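Local coordinates for response regulator receiver protein (PDB 2ZAY) that probably acts in two-component signal transduction, this chain being its CheY-like receiver domain, which as in relatives would accept a phosphoryl group, at residues Trp8-Val14 against Gly32-Cys38. Residues are numbered along the deposited sequence.
Sequences WWRIMLV and GFDIIQC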
ATOM      1  N   TRP A   8      -7.068   1.796 -16.454  1.00 46.12           N
ATOM      2  CA  TRP A   8      -7.948   1.832 -15.246  1.00 46.08           C
ATOM      3  C   TRP A   8      -7.282   1.055 -14.116  1.00 42.72           C
ATOM      4  O   TRP A   8      -7.521  -0.142 -13.957  1.00 43.10           O
ATOM      5  CB  TRP A   8      -9.310   1.206 -15.568  1.00 50.35           C
ATOM      6  CG  TRP A   8     -10.339   1.391 -14.481  1.00 55.25           C
ATOM      7  CD1 TRP A   8     -10.272   0.930 -13.194  1.00 55.84           C
ATOM      8  CD2 TRP A   8     -11.581   2.099 -14.586  1.00 57.20           C
ATOM      9  NE1 TRP A   8     -11.392   1.309 -12.493  1.00 56.13           N
ATOM     10  CE2 TRP A   8     -12.213   2.028 -13.323  1.00 57.96           C
ATOM     11  CE3 TRP A   8     -12.224   2.789 -15.626  1.00 58.62           C
ATOM     12  CZ2 TRP A   8     -13.458   2.621 -13.071  1.00 57.97           C
ATOM     13  CZ3 TRP A   8     -13.461   3.377 -15.374  1.00 58.74           C
ATOM     14  CH2 TRP A   8     -14.064   3.289 -14.105  1.00 58.85           C
ATOM     15  N   TRP A   9      -6.442   1.735 -13.341  1.00 38.64           N
ATOM     16  CA  TRP A   9      -5.747   1.085 -12.234  1.00 32.40           C
ATOM     17  C   TRP A   9      -6.291   1.508 -10.870  1.00 29.43           C
ATOM     18  O   TRP A   9      -6.207   2.684 -10.494  1.00 29.62           O
ATOM     19  CB  TRP A   9      -4.250   1.390 -12.296  1.00 31.20           C
ATOM     20  CG  TRP A   9      -3.549   0.842 -13.518  1.00 31.96           C
ATOM     21  CD1 TRP A   9      -3.079   1.555 -14.583  1.00 32.48           C
ATOM     22  CD2 TRP A   9      -3.216  -0.530 -13.777  1.00 30.44           C
ATOM     23  NE1 TRP A   9      -2.469   0.714 -15.487  1.00 31.81           N
ATOM     24  CE2 TRP A   9      -2.539  -0.570 -15.016  1.00 30.58           C
ATOM     25  CE3 TRP A   9      -3.425  -1.728 -13.080  1.00 29.61           C
ATOM     26  CZ2 TRP A   9      -2.066  -1.760 -15.575  1.00 31.31           C
ATOM     27  CZ3 TRP A   9      -2.952  -2.917 -13.638  1.00 30.92           C
ATOM     28  CH2 TRP A   9      -2.279  -2.921 -14.875  1.00 31.09           C
ATOM     29  N   ARG A  10      -6.847   0.547 -10.136  1.00 25.61           N
ATOM     30  CA  ARG A  10      -7.386   0.809  -8.805  1.00 24.16           C
ATOM     31  C   ARG A  10      -6.245   0.611  -7.824  1.00 23.43           C
ATOM     32  O   ARG A  10      -5.622  -0.449  -7.802  1.00 21.00           O
ATOM     33  CB  ARG A  10      -8.502  -0.178  -8.447  1.00 23.82           C
ATOM     34  CG  ARG A  10      -9.666  -0.223  -9.428  1.00 28.91           C
ATOM     35  CD  ARG A  10     -10.562  -1.440  -9.155  1.00 31.66           C
ATOM     36  NE  ARG A  10     -11.119  -1.949 -10.403  1.00 38.72           N
ATOM     37  CZ  ARG A  10     -10.842  -3.137 -10.924  1.00 38.39           C
ATOM     38  NH1 ARG A  10     -10.012  -3.972 -10.310  1.00 36.10           N
ATOM     39  NH2 ARG A  10     -11.392  -3.487 -12.080  1.00 44.59           N
ATOM     40  N   ILE A  11      -5.981   1.625  -7.010  1.00 22.83           N
ATOM     41  CA  ILE A  11      -4.908   1.545  -6.030  1.00 22.34           C
ATOM     42  C   ILE A  11      -5.471   1.860  -4.648  1.00 23.77           C
ATOM     43  O   ILE A  11      -5.997   2.948  -4.440  1.00 24.45           O
ATOM     44  CB  ILE A  11      -3.792   2.574  -6.347  1.00 23.61           C
ATOM     45  CG1 ILE A  11      -3.287   2.388  -7.780  1.00 22.39           C
ATOM     46  CG2 ILE A  11      -2.646   2.426  -5.349  1.00 24.26           C
ATOM     47  CD1 ILE A  11      -2.504   1.108  -8.012  1.00 25.21           C
ATOM     48  N   MET A  12      -5.386   0.920  -3.711  1.00 21.46           N
ATOM     49  CA  MET A  12      -5.880   1.202  -2.364  1.00 23.43           C
ATOM     50  C   MET A  12      -4.723   1.690  -1.504  1.00 23.60           C
ATOM     51  O   MET A  12      -3.647   1.098  -1.507  1.00 25.77           O
ATOM     52  CB  MET A  12      -6.512  -0.040  -1.721  1.00 23.53           C
ATOM     53  CG  MET A  12      -6.955   0.175  -0.252  1.00 25.13           C
ATOM     54  SD  MET A  12      -7.822  -1.249   0.536  1.00 21.40           S
ATOM     55  CE  MET A  12      -9.191  -1.310  -0.375  1.00 26.23           C
ATOM     56  N   LEU A  13      -4.942   2.784  -0.783  1.00 22.17           N
ATOM     57  CA  LEU A  13      -3.918   3.341   0.099  1.00 23.66           C
ATOM     58  C   LEU A  13      -4.444   3.326   1.539  1.00 22.72           C
ATOM     59  O   LEU A  13      -5.512   3.867   1.809  1.00 24.33           O
ATOM     60  CB  LEU A  13      -3.600   4.775  -0.328  1.00 24.74           C
ATOM     61  CG  LEU A  13      -2.667   5.608   0.546  1.00 29.61           C
ATOM     62  CD1 LEU A  13      -1.303   4.945   0.620  1.00 29.40           C
ATOM     63  CD2 LEU A  13      -2.549   7.015  -0.044  1.00 29.78           C
ATOM     64  N   VAL A  14      -3.696   2.709   2.451  1.00 21.69           N
ATOM     65  CA  VAL A  14      -4.091   2.618   3.861  1.00 21.54           C
ATOM     66  C   VAL A  14      -3.048   3.348   4.717  1.00 23.73           C
ATOM     67  O   VAL A  14      -1.877   2.966   4.736  1.00 22.65           O
ATOM     68  CB  VAL A  14      -4.152   1.140   4.338  1.00 21.36           C
ATOM     69  CG1 VAL A  14      -4.862   1.061   5.683  1.00 20.57           C
ATOM     70  CG2 VAL A  14      -4.851   0.273   3.305  1.00 21.23           C
ATOM     71  N   GLY A  32      -3.394   9.024 -13.439  1.00 40.35           N
ATOM     72  CA  GLY A  32      -4.368   8.085 -13.965  1.00 37.68           C
ATOM     73  C   GLY A  32      -4.751   6.977 -12.997  1.00 35.82           C
ATOM     74  O   GLY A  32      -5.461   6.043 -13.365  1.00 37.12           O
ATOM     75  N   PHE A  33      -4.283   7.068 -11.760  1.00 32.76           N
ATOM     76  CA  PHE A  33      -4.603   6.057 -10.762  1.00 30.49           C
ATOM     77  C   PHE A  33      -5.906   6.406 -10.050  1.00 30.71           C
ATOM     78  O   PHE A  33      -6.163   7.567  -9.743  1.00 28.81           O
ATOM     79  CB  PHE A  33      -3.472   5.937  -9.730  1.00 29.41           C
ATOM     80  CG  PHE A  33      -2.168   5.461 -10.311  1.00 30.38           C
ATOM     81  CD1 PHE A  33      -2.078   4.206 -10.910  1.00 32.04           C
ATOM     82  CD2 PHE A  33      -1.037   6.269 -10.269  1.00 30.13           C
ATOM     83  CE1 PHE A  33      -0.877   3.762 -11.463  1.00 32.95           C
ATOM     84  CE2 PHE A  33       0.170   5.838 -10.818  1.00 34.01           C
ATOM     85  CZ  PHE A  33       0.252   4.579 -11.418  1.00 34.46           C
ATOM     86  N   ASP A  34      -6.728   5.390  -9.812  1.00 30.56           N
ATOM     87  CA  ASP A  34      -7.995   5.560  -9.110  1.00 31.24           C
ATOM     88  C   ASP A  34      -7.667   5.211  -7.658  1.00 30.32           C
ATOM     89  O   ASP A  34      -7.576   4.035  -7.308  1.00 27.13           O
ATOM     90  CB  ASP A  34      -9.035   4.583  -9.662  1.00 31.70           C
ATOM     91  CG  ASP A  34     -10.421   4.822  -9.097  1.00 35.48           C
ATOM     92  OD1 ASP A  34     -10.557   5.607  -8.131  1.00 34.52           O
ATOM     93  OD2 ASP A  34     -11.377   4.215  -9.623  1.00 36.21           O
ATOM     94  N   ILE A  35      -7.482   6.230  -6.823  1.00 29.67           N
ATOM     95  CA  ILE A  35      -7.111   6.012  -5.429  1.00 30.24           C
ATOM     96  C   ILE A  35      -8.254   5.769  -4.446  1.00 30.40           C
ATOM     97  O   ILE A  35      -9.169   6.582  -4.300  1.00 31.40           O
ATOM     98  CB  ILE A  35      -6.267   7.187  -4.891  1.00 32.02           C
ATOM     99  CG1 ILE A  35      -5.061   7.426  -5.799  1.00 31.97           C
ATOM    100  CG2 ILE A  35      -5.816   6.895  -3.471  1.00 31.85           C
ATOM    101  CD1 ILE A  35      -4.115   6.241  -5.910  1.00 35.97           C
ATOM    102  N   ILE A  36      -8.177   4.632  -3.768  1.00 26.41           N
ATOM    103  CA  ILE A  36      -9.156   4.240  -2.771  1.00 25.01           C
ATOM    104  C   ILE A  36      -8.433   4.469  -1.448  1.00 25.66           C
ATOM    105  O   ILE A  36      -7.414   3.835  -1.178  1.00 24.36           O
ATOM    106  CB  ILE A  36      -9.530   2.742  -2.941  1.00 25.27           C
ATOM    107  CG1 ILE A  36     -10.199   2.538  -4.310  1.00 23.99           C
ATOM    108  CG2 ILE A  36     -10.445   2.291  -1.806  1.00 24.66           C
ATOM    109  CD1 ILE A  36     -10.365   1.080  -4.709  1.00 25.69           C
ATOM    110  N   GLN A  37      -8.951   5.382  -0.629  1.00 25.24           N
ATOM    111  CA  GLN A  37      -8.307   5.718   0.643  1.00 27.09           C
ATOM    112  C   GLN A  37      -8.942   5.133   1.895  1.00 26.16           C
ATOM    113  O   GLN A  37     -10.128   5.323   2.137  1.00 26.84           O
ATOM    114  CB  GLN A  37      -8.254   7.236   0.814  1.00 28.27           C
ATOM    115  CG  GLN A  37      -7.573   7.980  -0.309  1.00 31.22           C
ATOM    116  CD  GLN A  37      -7.462   9.462  -0.017  1.00 33.17           C
ATOM    117  OE1 GLN A  37      -6.930   9.858   1.018  1.00 35.45           O
ATOM    118  NE2 GLN A  37      -7.960  10.289  -0.930  1.00 35.82           N
ATOM    119  N   CYS A  38      -8.134   4.444   2.700  1.00 26.27           N
ATOM    120  CA  CYS A  38      -8.594   3.854   3.951  1.00 26.72           C
ATOM    121  C   CYS A  38      -7.742   4.396   5.102  1.00 28.63           C
ATOM    122  O   CYS A  38      -6.513   4.479   4.998  1.00 25.98           O
ATOM    123  CB  CYS A  38      -8.494   2.331   3.891  1.00 28.65           C
ATOM    124  SG  CYS A  38      -9.607   1.592   2.667  1.00 32.60           S
TER
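The first beta-alpha-beta unit of the CheY-like receiver fold pairs strand 9-14 in parallel with edge strand 33-38, helix 22-31 making the crossover. Gly32 ends that helix in a Schellman motif; its positive phi would jam a CB against the preceding carbonyl. On one face Ile11, beta-branched as suits a buried strand, has chi1 m, placing CG1 3.8 Å from Phe33 CD1; Ile35, m at chi1 and chi2, brings CD1 to 3.7 Å from Ile11 CB. Helices 22-31 and 115-129 cover this layer. Phe33, chi1 m, also turns its ring edge to the CB of Trp9, whose indole leads away to stack edge-to-face with His54 and Tyr130. The other face, toward helix 41-51, carries Met12, Val14, Ile36 and Cys38. Polar Asp34 and Arg10 suit its more open end, where Arg10 NH1 hydrogen-bonds to the carbonyl O of His52. Unbranched Met12, chi1 and chi2 t, carries SD to 4.0 Å from Cys38 SG; chi3 m then turns CE to 4.1 Å from Ile36 CG2. Between these faces, Leu13 N donates to Ile36 O at 2.7 Å.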